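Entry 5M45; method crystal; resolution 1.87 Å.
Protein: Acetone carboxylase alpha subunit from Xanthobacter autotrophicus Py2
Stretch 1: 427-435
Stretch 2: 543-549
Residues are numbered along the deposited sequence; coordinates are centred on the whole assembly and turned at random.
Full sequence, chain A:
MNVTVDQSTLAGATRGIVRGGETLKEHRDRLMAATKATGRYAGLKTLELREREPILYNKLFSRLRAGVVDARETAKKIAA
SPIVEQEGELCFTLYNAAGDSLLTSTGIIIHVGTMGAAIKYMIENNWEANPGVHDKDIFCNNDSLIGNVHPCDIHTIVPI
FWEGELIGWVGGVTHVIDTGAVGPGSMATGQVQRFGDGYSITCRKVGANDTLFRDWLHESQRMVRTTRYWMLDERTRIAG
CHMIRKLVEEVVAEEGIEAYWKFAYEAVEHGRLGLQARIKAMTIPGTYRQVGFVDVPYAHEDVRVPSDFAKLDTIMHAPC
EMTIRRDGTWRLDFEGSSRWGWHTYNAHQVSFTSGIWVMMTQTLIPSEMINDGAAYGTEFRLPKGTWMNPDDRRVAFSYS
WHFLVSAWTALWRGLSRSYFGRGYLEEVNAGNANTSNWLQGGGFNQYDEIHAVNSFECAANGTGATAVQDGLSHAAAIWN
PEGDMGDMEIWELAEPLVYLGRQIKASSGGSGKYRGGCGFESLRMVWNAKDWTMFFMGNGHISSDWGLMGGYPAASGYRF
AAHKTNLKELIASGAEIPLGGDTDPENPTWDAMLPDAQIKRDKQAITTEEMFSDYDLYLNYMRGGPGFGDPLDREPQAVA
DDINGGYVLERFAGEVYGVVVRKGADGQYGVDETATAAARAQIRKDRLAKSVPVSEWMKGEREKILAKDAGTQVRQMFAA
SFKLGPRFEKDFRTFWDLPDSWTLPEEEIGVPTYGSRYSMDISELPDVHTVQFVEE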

# COMPACT_ATOMS: atom_id res chain seq x y z
N GLU A 427 34.01 31.47 1.39
CA GLU A 427 32.87 30.65 1.85
C GLU A 427 31.52 31.12 1.32
O GLU A 427 30.54 30.38 1.44
N VAL A 428 31.44 32.32 0.76
CA VAL A 428 30.18 32.83 0.23
C VAL A 428 29.64 31.89 -0.88
O VAL A 428 30.41 31.38 -1.70
N ASN A 429 28.31 31.66 -0.87
CA ASN A 429 27.65 30.88 -1.92
C ASN A 429 26.21 31.38 -2.00
O ASN A 429 25.49 31.39 -0.97
N ALA A 430 25.79 31.83 -3.19
CA ALA A 430 24.47 32.43 -3.36
C ALA A 430 23.31 31.43 -3.19
O ALA A 430 22.17 31.86 -3.08
N GLY A 431 23.60 30.12 -3.20
CA GLY A 431 22.61 29.10 -2.87
C GLY A 431 22.54 27.92 -3.84
O GLY A 431 23.19 27.90 -4.88
N ASN A 432 21.76 26.91 -3.46
CA ASN A 432 21.59 25.71 -4.28
C ASN A 432 20.52 25.87 -5.37
O ASN A 432 19.50 26.57 -5.18
N ALA A 433 20.77 25.20 -6.51
CA ALA A 433 19.79 25.06 -7.57
C ALA A 433 18.57 24.29 -7.11
O ALA A 433 18.65 23.49 -6.18
N ASN A 434 17.47 24.50 -7.79
CA ASN A 434 16.36 23.56 -7.73
C ASN A 434 16.81 22.23 -8.39
O ASN A 434 17.30 22.23 -9.54
N THR A 435 16.67 21.12 -7.66
CA THR A 435 17.17 19.82 -8.13
C THR A 435 16.09 19.11 -8.99
O THR A 435 15.27 18.33 -8.46
N SER A 543 11.54 30.50 -10.29
CA SER A 543 12.88 30.10 -9.90
C SER A 543 12.98 30.16 -8.38
O SER A 543 12.76 31.22 -7.80
N SER A 544 13.32 29.05 -7.72
CA SER A 544 13.35 29.01 -6.24
C SER A 544 14.57 29.76 -5.63
O SER A 544 14.43 30.47 -4.61
N ASP A 545 15.74 29.59 -6.25
CA ASP A 545 16.96 30.30 -5.84
C ASP A 545 16.90 31.79 -6.22
O ASP A 545 16.19 32.16 -7.15
N TRP A 546 17.57 32.64 -5.46
CA TRP A 546 17.76 34.06 -5.79
C TRP A 546 19.29 34.30 -5.87
O TRP A 546 20.08 33.66 -5.13
N GLY A 547 19.70 35.24 -6.71
CA GLY A 547 21.04 35.76 -6.68
C GLY A 547 21.32 36.61 -5.44
O GLY A 547 20.39 37.04 -4.73
N LEU A 548 22.59 36.89 -5.18
CA LEU A 548 23.03 37.57 -3.96
C LEU A 548 23.76 38.87 -4.30
O LEU A 548 24.61 38.89 -5.21
N MET A 549 23.48 39.92 -3.54
CA MET A 549 24.19 41.22 -3.60
C MET A 549 24.30 41.79 -5.03
O MET A 549 25.34 42.35 -5.43

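Two irregular segments, more than a hundred residues apart in sequence, run nearly antiparallel here, their end-to-end directions 163° apart, with Ala430 level with Leu548 and Asn434 level with Ser544. No strand pairing joins them. One end of the contact is apolar, the other is polar, and three waters fill the gaps between. From stretch 2, Ser544, Asp545 and Leu548 all point toward stretch 1.

Glu427 lies out of reach. Val428 opens the contact: its CB points toward stretch 2, and with chi1 in t its CG1 comes 3.9 Å from CD2 of Leu548. Asn429 then turns away, also in t, and bonds within its own stretch, its OD1 accepting a hydrogen bond from N of Gly431 at 2.9 Å. Ala430 points in again. Its CB sits 3.9 Å from CB of Leu548, where the two CA atoms are 5.4 Å apart, while Leu548, with chi1 t and chi2 p, extends its CD2 to the valine. One leucine thus serves two residues of stretch 1.

Beside this cluster a water links the two backbones. O of Ala430 and O of Trp546 face each other at 3.4 Å, two acceptors that cannot bond to one another. Water 1 donates to O of Ala430 at 2.8 Å and accepts from N of Trp546 at 3.2 Å; the Trp546 side chain, chi1 m, points away. Gly431 follows with phi/psi of 133/172, where a CB would be jammed against the carbonyl O of Ala430, so the backbone itself calls for glycine.

At Asn432 the CB points away, and the p rotamer lets ND2 bond to O of Ala433 at 3.1 Å. It is the main chain that meets stretch 2: O of Asn432 lies 3.6 Å from CB of Asp545 and accepts from water 2 at 3.2 Å, which in turn accepts from OG of Ser544 at 2.7 Å.

Asn434 closes the contact. Its CB points sideways, but in the t rotamer ND2 donates to OG of Ser544 at 3.1 Å, the only direct hydrogen bond between the stretches. Ser544, in p, therefore accepts from the asparagine and donates to water 2. N of Asn434 stays 4.4 Å from OD1 of Asp545, chi1 p, and water 3 spans the gap, accepting from that N at 3.0 Å and donating to that OD1 at 2.7 Å.

The rule to read is economical: small apolar groups around one leucine, one direct polar pair, one water between two backbone groups and two between backbone of stretch 1 and side chains of stretch 2.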

# COMPACT_ATOMS: atom_id res chain seq x y z
CB GLU A 427 32.80 30.62 3.39
CG GLU A 427 34.04 30.08 4.08
CD GLU A 427 34.24 28.57 3.96
OE1 GLU A 427 33.38 27.86 3.35
OE2 GLU A 427 35.25 28.03 4.52
CB VAL A 428 30.34 34.28 -0.30
CG1 VAL A 428 29.16 34.72 -1.14
CG2 VAL A 428 30.62 35.23 0.86
CB ASN A 429 27.74 29.40 -1.59
CG ASN A 429 27.22 28.49 -2.70
OD1 ASN A 429 26.07 28.57 -3.10
ND2 ASN A 429 28.08 27.57 -3.17
CB ALA A 430 24.39 33.11 -4.72
CB ASN A 432 21.32 24.46 -3.41
CG ASN A 432 20.04 24.58 -2.56
OD1 ASN A 432 20.07 25.10 -1.45
ND2 ASN A 432 18.91 24.09 -3.11
CB ALA A 433 20.41 24.32 -8.75
CB ASN A 434 15.11 24.12 -8.43
CG ASN A 434 13.85 23.35 -8.09
OD1 ASN A 434 13.61 22.25 -8.61
ND2 ASN A 434 13.03 23.92 -7.22
CB THR A 435 17.61 18.93 -6.94
OG1 THR A 435 16.47 18.57 -6.14
CG2 THR A 435 18.62 19.62 -6.12
CB SER A 543 13.93 31.04 -10.51
OG SER A 543 14.01 30.88 -11.90
CB SER A 544 13.28 27.56 -5.72
OG SER A 544 14.19 26.69 -6.39
CB ASP A 545 18.17 29.66 -6.51
CG ASP A 545 18.05 29.63 -8.03
OD1 ASP A 545 17.17 28.86 -8.54
OD2 ASP A 545 18.81 30.38 -8.70
CB TRP A 546 17.19 35.01 -4.70
CG TRP A 546 15.70 35.03 -4.43
CD1 TRP A 546 14.75 34.12 -4.83
CD2 TRP A 546 14.98 36.01 -3.65
NE1 TRP A 546 13.51 34.47 -4.35
CE2 TRP A 546 13.62 35.62 -3.63
CE3 TRP A 546 15.37 37.17 -2.96
CZ2 TRP A 546 12.63 36.39 -2.98
CZ3 TRP A 546 14.41 37.93 -2.33
CH2 TRP A 546 13.05 37.53 -2.32
CB LEU A 548 23.96 36.62 -3.18
CG LEU A 548 24.55 37.04 -1.83
CD1 LEU A 548 23.46 37.38 -0.84
CD2 LEU A 548 25.44 35.96 -1.20
CB MET A 549 25.56 41.10 -2.93
CG MET A 549 25.52 40.93 -1.42
SD MET A 549 27.05 40.24 -0.72
CE MET A 549 26.46 39.94 0.93
O HOH W 1 19.50 31.25 -3.37
O HOH W 2 16.35 25.92 -4.93
O HOH W 3 17.64 26.60 -9.98